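Local atomic coordinates of galectin (Xenopus laevis, PDB entry 3WUC), a protein that probably binds lactose and related beta-galactosides, as galectins do, and holds a galactose-glucose disaccharide in its carbohydrate site. Residues Cys50-Glu55 with Asn61-Asn66; Thr101-Leu104 with Lys108-Pro111. All blocks are in the same frame, centred on the assembly; numbering follows the deposited sequence. Where two conformers were deposited one is given.

Contact 1 (Cys50-Glu55 with Asn61-Asn66); sequences CNPRFE and NTIVLN. With GAL (beta-D-galactopyranose), chain D; GLC (alpha-D-glucopyranose), chain C.
Val64 lays its CG2 methyl over one face of the Arg53 guanidinium, 3.3 Å above the plane and toward its rim, while the edge of the same flat group is turned to acceptors: Asn51 OD1 and the sugar oxygens. This is the antiparallel hairpin of strands 45-53 and 62-69 in the galectin beta-sandwich, and it illustrates how a sheet surface becomes a lectin site. Asn51, Arg53, Thr62 and Val64 share the sugar-binding face; Cys50, Pro52, Ile63 and Leu65 look into the sandwich. Extended from CG to NE, the arginine chain crosses Val64, its CD 3.6 Å from Val64 CG2, and brings the head group back alongside Asn51. There NE and NH2 grip one atom side-on: the bond from Arg53 NE to Asn51 OD1 is 2.8 Å, and OD1 lies almost in the guanidinium plane. That oxygen also accepts from Arg34, and the amide nitrogen of Asn51 donates to Phe35 O, which holds the amide in place. Asp59 is salt-bridged to Arg53 NH1. With these partners the guanidinium is probably held in a fixed orientation; Arg53 NH1 donates to glucose O3 at 2.6 Å, and Arg53 NH2 reaches galactose O4 at 2.9 Å. From the other strand, Asn66 ND2 gives galactose O6 a nearly straight bond (168°). Paired backbone bonds join Asn51 to Val64 and Arg53 to Thr62. Beyond them Asn61 and Thr62 both face Arg53, a G1 beta bulge, and the chain turns its corner. Inside, Leu65 CD2, in the conformer given, packs against Cys50 SG, and at the bulge Asn61 N donates to Phe54 O at 2.9 Å, from above that carbonyl's plane.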
loop_
_atom_site.group_PDB
_atom_site.type_symbol
_atom_site.label_atom_id
_atom_site.label_comp_id
_atom_site.label_asym_id
_atom_site.label_seq_id
_atom_site.Cartn_x
_atom_site.Cartn_y
_atom_site.Cartn_z
ATOM N N CYS B 50 11.355 -3.089 19.904
ATOM C CA CYS B 50 10.008 -3.673 20.120
ATOM C C CYS B 50 10.164 -5.139 19.824
ATOM O O CYS B 50 10.358 -5.549 18.704
ATOM C CB CYS B 50 9.042 -3.012 19.153
ATOM S SG CYS B 50 7.391 -3.697 19.272
ATOM N N ASN B 51 10.078 -5.948 20.895
ATOM C CA ASN B 51 10.460 -7.291 20.868
ATOM C C ASN B 51 9.357 -8.274 21.365
ATOM O O ASN B 51 9.379 -8.755 22.495
ATOM C CB ASN B 51 11.749 -7.479 21.669
ATOM C CG ASN B 51 12.395 -8.880 21.563
ATOM O OD1 ASN B 51 13.029 -9.296 22.601
ATOM N ND2 ASN B 51 12.262 -9.619 20.456
ATOM N N PRO B 52 8.374 -8.562 20.522
ATOM C CA PRO B 52 7.447 -9.590 20.957
ATOM C C PRO B 52 8.118 -10.953 21.100
ATOM O O PRO B 52 8.839 -11.409 20.252
ATOM C CB PRO B 52 6.386 -9.575 19.842
ATOM C CG PRO B 52 6.499 -8.232 19.128
ATOM C CD PRO B 52 8.018 -8.006 19.220
ATOM N N ARG B 53 7.907 -11.584 22.289
ATOM C CA ARG B 53 8.495 -12.857 22.663
ATOM C C ARG B 53 7.418 -13.913 22.815
ATOM O O ARG B 53 6.548 -13.790 23.698
ATOM C CB ARG B 53 9.185 -12.763 23.987
ATOM C CG ARG B 53 10.422 -11.815 23.843
ATOM C CD ARG B 53 11.007 -11.359 25.187
ATOM N NE ARG B 53 12.239 -10.578 24.968
ATOM C CZ ARG B 53 13.209 -10.395 25.888
ATOM N NH1 ARG B 53 13.058 -10.876 27.149
ATOM N NH2 ARG B 53 14.267 -9.714 25.564
ATOM N N PHE B 54 7.514 -14.880 21.932
ATOM C CA PHE B 54 6.667 -16.087 22.048
ATOM C C PHE B 54 7.109 -16.869 23.324
ATOM O O PHE B 54 6.286 -17.163 24.206
ATOM C CB PHE B 54 6.695 -16.933 20.758
ATOM C CG PHE B 54 6.189 -16.208 19.586
ATOM C CD1 PHE B 54 4.835 -16.106 19.364
ATOM C CD2 PHE B 54 7.070 -15.590 18.698
ATOM C CE1 PHE B 54 4.343 -15.437 18.234
ATOM C CE2 PHE B 54 6.580 -14.914 17.588
ATOM C CZ PHE B 54 5.195 -14.867 17.372
ATOM N N GLU B 55 8.375 -17.208 23.384
ATOM C CA GLU B 55 9.010 -17.745 24.590
ATOM C C GLU B 55 10.497 -17.440 24.580
ATOM O O GLU B 55 11.232 -17.996 23.805
ATOM C CB GLU B 55 8.749 -19.272 24.644
ATOM C CG GLU B 55 8.556 -19.806 26.046
ATOM C CD GLU B 55 7.959 -21.207 26.071
ATOM O OE1 GLU B 55 8.723 -22.144 26.393
ATOM O OE2 GLU B 55 6.747 -21.378 25.743
ATOM N N ASN B 61 4.651 -15.131 25.454
ATOM C CA ASN B 61 3.604 -14.307 24.828
ATOM C C ASN B 61 3.502 -12.901 25.387
ATOM O O ASN B 61 2.445 -12.386 25.779
ATOM C CB ASN B 61 2.240 -15.023 24.839
ATOM C CG ASN B 61 2.277 -16.352 24.151
ATOM O OD1 ASN B 61 1.601 -17.320 24.609
ATOM N ND2 ASN B 61 3.042 -16.480 23.148
ATOM N N THR B 62 4.695 -12.245 25.426
ATOM C CA THR B 62 4.853 -10.945 26.046
ATOM C C THR B 62 5.691 -10.054 25.119
ATOM O O THR B 62 6.654 -10.585 24.544
ATOM C CB THR B 62 5.598 -11.084 27.392
ATOM O OG1 THR B 62 4.770 -11.855 28.278
ATOM C CG2 THR B 62 5.780 -9.797 28.047
ATOM N N ILE B 63 5.263 -8.787 25.020
ATOM C CA ILE B 63 6.058 -7.773 24.327
ATOM C C ILE B 63 7.023 -7.155 25.308
ATOM O O ILE B 63 6.637 -6.566 26.338
ATOM C CB ILE B 63 5.196 -6.708 23.648
ATOM C CG1 ILE B 63 4.169 -7.352 22.749
ATOM C CG2 ILE B 63 6.069 -5.796 22.831
ATOM C CD1 ILE B 63 3.189 -6.391 22.118
ATOM N N VAL B 64 8.343 -7.183 24.954
ATOM C CA VAL B 64 9.368 -6.447 25.630
ATOM C C VAL B 64 9.746 -5.230 24.808
ATOM O O VAL B 64 10.067 -5.424 23.590
ATOM C CB VAL B 64 10.595 -7.346 25.905
ATOM C CG1 VAL B 64 11.790 -6.533 26.335
ATOM C CG2 VAL B 64 10.276 -8.371 26.992
ATOM N N LEU B 65 9.669 -4.054 25.398
ATOM C CA LEU B 65 10.210 -2.831 24.800
ATOM C C LEU B 65 11.427 -2.363 25.612
ATOM O O LEU B 65 11.470 -2.432 26.843
ATOM C CB LEU B 65 9.198 -1.712 24.716
ATOM C CG LEU B 65 7.862 -1.931 24.015
ATOM C CD1 LEU B 65 7.135 -0.644 24.186
ATOM C CD2 LEU B 65 7.916 -2.375 22.537
ATOM N N ASN B 66 12.443 -1.855 24.901
ATOM C CA ASN B 66 13.559 -1.265 25.642
ATOM C C ASN B 66 14.205 -0.237 24.746
ATOM O O ASN B 66 13.811 -0.077 23.601
ATOM C CB ASN B 66 14.578 -2.370 26.049
ATOM C CG ASN B 66 15.339 -2.020 27.311
ATOM O OD1 ASN B 66 15.368 -0.873 27.767
ATOM N ND2 ASN B 66 16.025 -3.064 27.837
HETATM C C1 GAL D . 17.955 -9.245 26.185
HETATM C C2 GAL D . 18.018 -9.871 24.817
HETATM C C3 GAL D . 18.186 -8.810 23.752
HETATM C C4 GAL D . 17.113 -7.742 23.934
HETATM C C5 GAL D . 17.161 -7.235 25.393
HETATM C C6 GAL D . 16.079 -6.198 25.616
HETATM O O2 GAL D . 19.205 -10.703 24.804
HETATM O O3 GAL D . 18.260 -9.375 22.473
HETATM O O4 GAL D . 15.815 -8.263 23.548
HETATM O O5 GAL D . 16.899 -8.332 26.254
HETATM O O6 GAL D . 16.020 -5.756 26.962
HETATM C C1 GLC C . 17.482 -10.931 31.209
HETATM C C2 GLC C . 16.169 -10.471 30.556
HETATM C C3 GLC C . 16.340 -10.641 29.041
HETATM C C4 GLC C . 17.587 -9.981 28.441
HETATM C C5 GLC C . 18.831 -10.423 29.229
HETATM C C6 GLC C . 20.054 -9.602 28.803
HETATM O O1 GLC C . 17.542 -12.307 30.931
HETATM O O2 GLC C . 15.102 -11.281 31.002
HETATM O O3 GLC C . 15.184 -9.999 28.454
HETATM O O4 GLC C . 17.694 -10.348 27.045
HETATM O O5 GLC C . 18.600 -10.260 30.652
HETATM O O6 GLC C . 20.045 -8.140 28.835
#

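Contact 2 (Thr101-Leu104 with Lys108-Pro111); sequences TVHL and KEIP
Glu109 reaches across to Thr101 and His103 on the outer face of a beta hairpin, strands 99-103 and 109-113, which borders the five-stranded sheet of the galectin sandwich within the chain. Its CB starts 3.6 Å from Thr101 CG2. With CG beside its own backbone nitrogen (chi1 -48°), the chain runs on next to the imidazole, and CG comes 3.7 Å from His103 ND1. CD is near both Thr101 CG2 and His103 CE1. At the tip the oxygens divide: OE1 stays by the threonine methyl, whereas OE2 sits 3.1 Å from His103 CE1, the carboxylate plane standing 82° to the ring. One water bridges Glu109 OE2 and His103 ND1, meeting the latter in the ring plane. The other ring nitrogen, NE2, is hydrogen-bonded to Asp95 on the neighbouring strand 89-96, so the imidazole is held at two corners, and Thr101 CG2 lies over one ring face toward its rim. The opposite side of the hairpin is apolar and buried. Here Ile110 meets Val102 and Leu104, with its CG1, in the conformer given, 3.7 Å from Leu104 CD1. Val102 and Ile110 exchange two backbone bonds. Nearest the turn, Lys108, whose amine is salt-bridged to Asp106, contributes its carbonyl: Leu104 N donates to Lys108 O at 2.8 Å.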
loop_
_atom_site.group_PDB
_atom_site.type_symbol
_atom_site.label_atom_id
_atom_site.label_comp_id
_atom_site.label_asym_id
_atom_site.label_seq_id
_atom_site.Cartn_x
_atom_site.Cartn_y
_atom_site.Cartn_z
ATOM N N THR B 101 4.506 6.260 20.106
ATOM C CA THR B 101 3.373 5.404 20.229
ATOM C C THR B 101 3.580 4.148 19.336
ATOM O O THR B 101 3.720 4.312 18.120
ATOM C CB THR B 101 2.028 6.081 19.882
ATOM O OG1 THR B 101 1.815 7.234 20.746
ATOM C CG2 THR B 101 0.920 5.097 20.109
ATOM N N VAL B 102 3.602 2.969 19.923
ATOM C CA VAL B 102 3.656 1.693 19.190
ATOM C C VAL B 102 2.185 1.229 18.985
ATOM O O VAL B 102 1.499 0.922 19.989
ATOM C CB VAL B 102 4.440 0.570 19.865
ATOM C CG1 VAL B 102 4.559 -0.632 18.987
ATOM C CG2 VAL B 102 5.819 1.149 20.361
ATOM N N HIS B 103 1.694 1.298 17.744
ATOM C CA HIS B 103 0.363 0.803 17.374
ATOM C C HIS B 103 0.438 -0.662 17.058
ATOM O O HIS B 103 1.015 -1.104 16.048
ATOM C CB HIS B 103 -0.196 1.518 16.165
ATOM C CG HIS B 103 -0.465 2.957 16.382
ATOM N ND1 HIS B 103 -1.689 3.422 16.841
ATOM C CD2 HIS B 103 0.351 4.041 16.340
ATOM C CE1 HIS B 103 -1.646 4.739 16.950
ATOM N NE2 HIS B 103 -0.424 5.143 16.645
ATOM N N LEU B 104 -0.139 -1.477 17.911
ATOM C CA LEU B 104 -0.223 -2.863 17.719
ATOM C C LEU B 104 -1.372 -3.225 16.706
ATOM O O LEU B 104 -2.353 -2.430 16.661
ATOM C CB LEU B 104 -0.479 -3.568 19.060
ATOM C CG LEU B 104 0.523 -3.304 20.229
ATOM C CD1 LEU B 104 0.150 -4.021 21.432
ATOM C CD2 LEU B 104 1.922 -3.702 19.731
ATOM N N LYS B 108 -4.540 -1.767 19.899
ATOM C CA LYS B 108 -3.963 -1.192 21.097
ATOM C C LYS B 108 -2.719 -0.401 20.807
ATOM O O LYS B 108 -2.097 -0.594 19.783
ATOM C CB LYS B 108 -3.643 -2.283 22.071
ATOM C CG LYS B 108 -4.844 -3.107 22.604
ATOM C CD LYS B 108 -4.296 -4.255 23.457
ATOM C CE LYS B 108 -5.384 -5.101 24.108
ATOM N NZ LYS B 108 -5.941 -6.043 23.120
ATOM N N GLU B 109 -2.435 0.540 21.656
ATOM C CA GLU B 109 -1.218 1.335 21.552
ATOM C C GLU B 109 -0.413 1.193 22.826
ATOM O O GLU B 109 -0.921 0.970 23.959
ATOM C CB GLU B 109 -1.555 2.774 21.398
ATOM C CG GLU B 109 -2.580 3.127 20.402
ATOM C CD GLU B 109 -2.901 4.603 20.488
ATOM O OE1 GLU B 109 -2.603 5.248 21.535
ATOM O OE2 GLU B 109 -3.414 5.113 19.469
ATOM N N ILE B 110 0.887 1.259 22.656
ATOM C CA ILE B 110 1.805 1.178 23.767
ATOM C C ILE B 110 2.611 2.470 23.751
ATOM O O ILE B 110 3.352 2.699 22.812
ATOM C CB ILE B 110 2.689 -0.037 23.567
ATOM C CG1 ILE B 110 1.789 -1.224 23.272
ATOM C CG2 ILE B 110 3.568 -0.316 24.790
ATOM C CD1 ILE B 110 0.837 -1.418 24.412
ATOM N N PRO B 111 2.490 3.322 24.786
ATOM C CA PRO B 111 3.386 4.526 24.846
ATOM C C PRO B 111 4.794 4.103 25.227
ATOM O O PRO B 111 4.994 3.149 26.000
ATOM C CB PRO B 111 2.742 5.425 25.930
ATOM C CG PRO B 111 1.934 4.461 26.746
ATOM C CD PRO B 111 1.536 3.245 25.939
HETATM O O HOH W 1 -4.347 2.658 17.795
#

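From the N terminus the chain passes through strands 7-12, 16-17, 20-28 and 36-39 before contact 1, which closes the short loop 56-60. It continues through strands 72-79 and 89-96 before contact 2 closes the three-residue turn 105-107. The two hairpins therefore follow in series, neither enclosing nor crossing the other. They belong to opposite sheets of the sandwich, with centres about 13 Å apart, and meet through their inward side chains: in the conformers given, Leu65 CD1 lies 3.6 Å from Ile110 CG2, and Ile63 CD1 is 3.8 Å from Leu104 CD2. One hairpin thus carries sugar on its outer surface while its inner surface shares the hydrophobic core with the other.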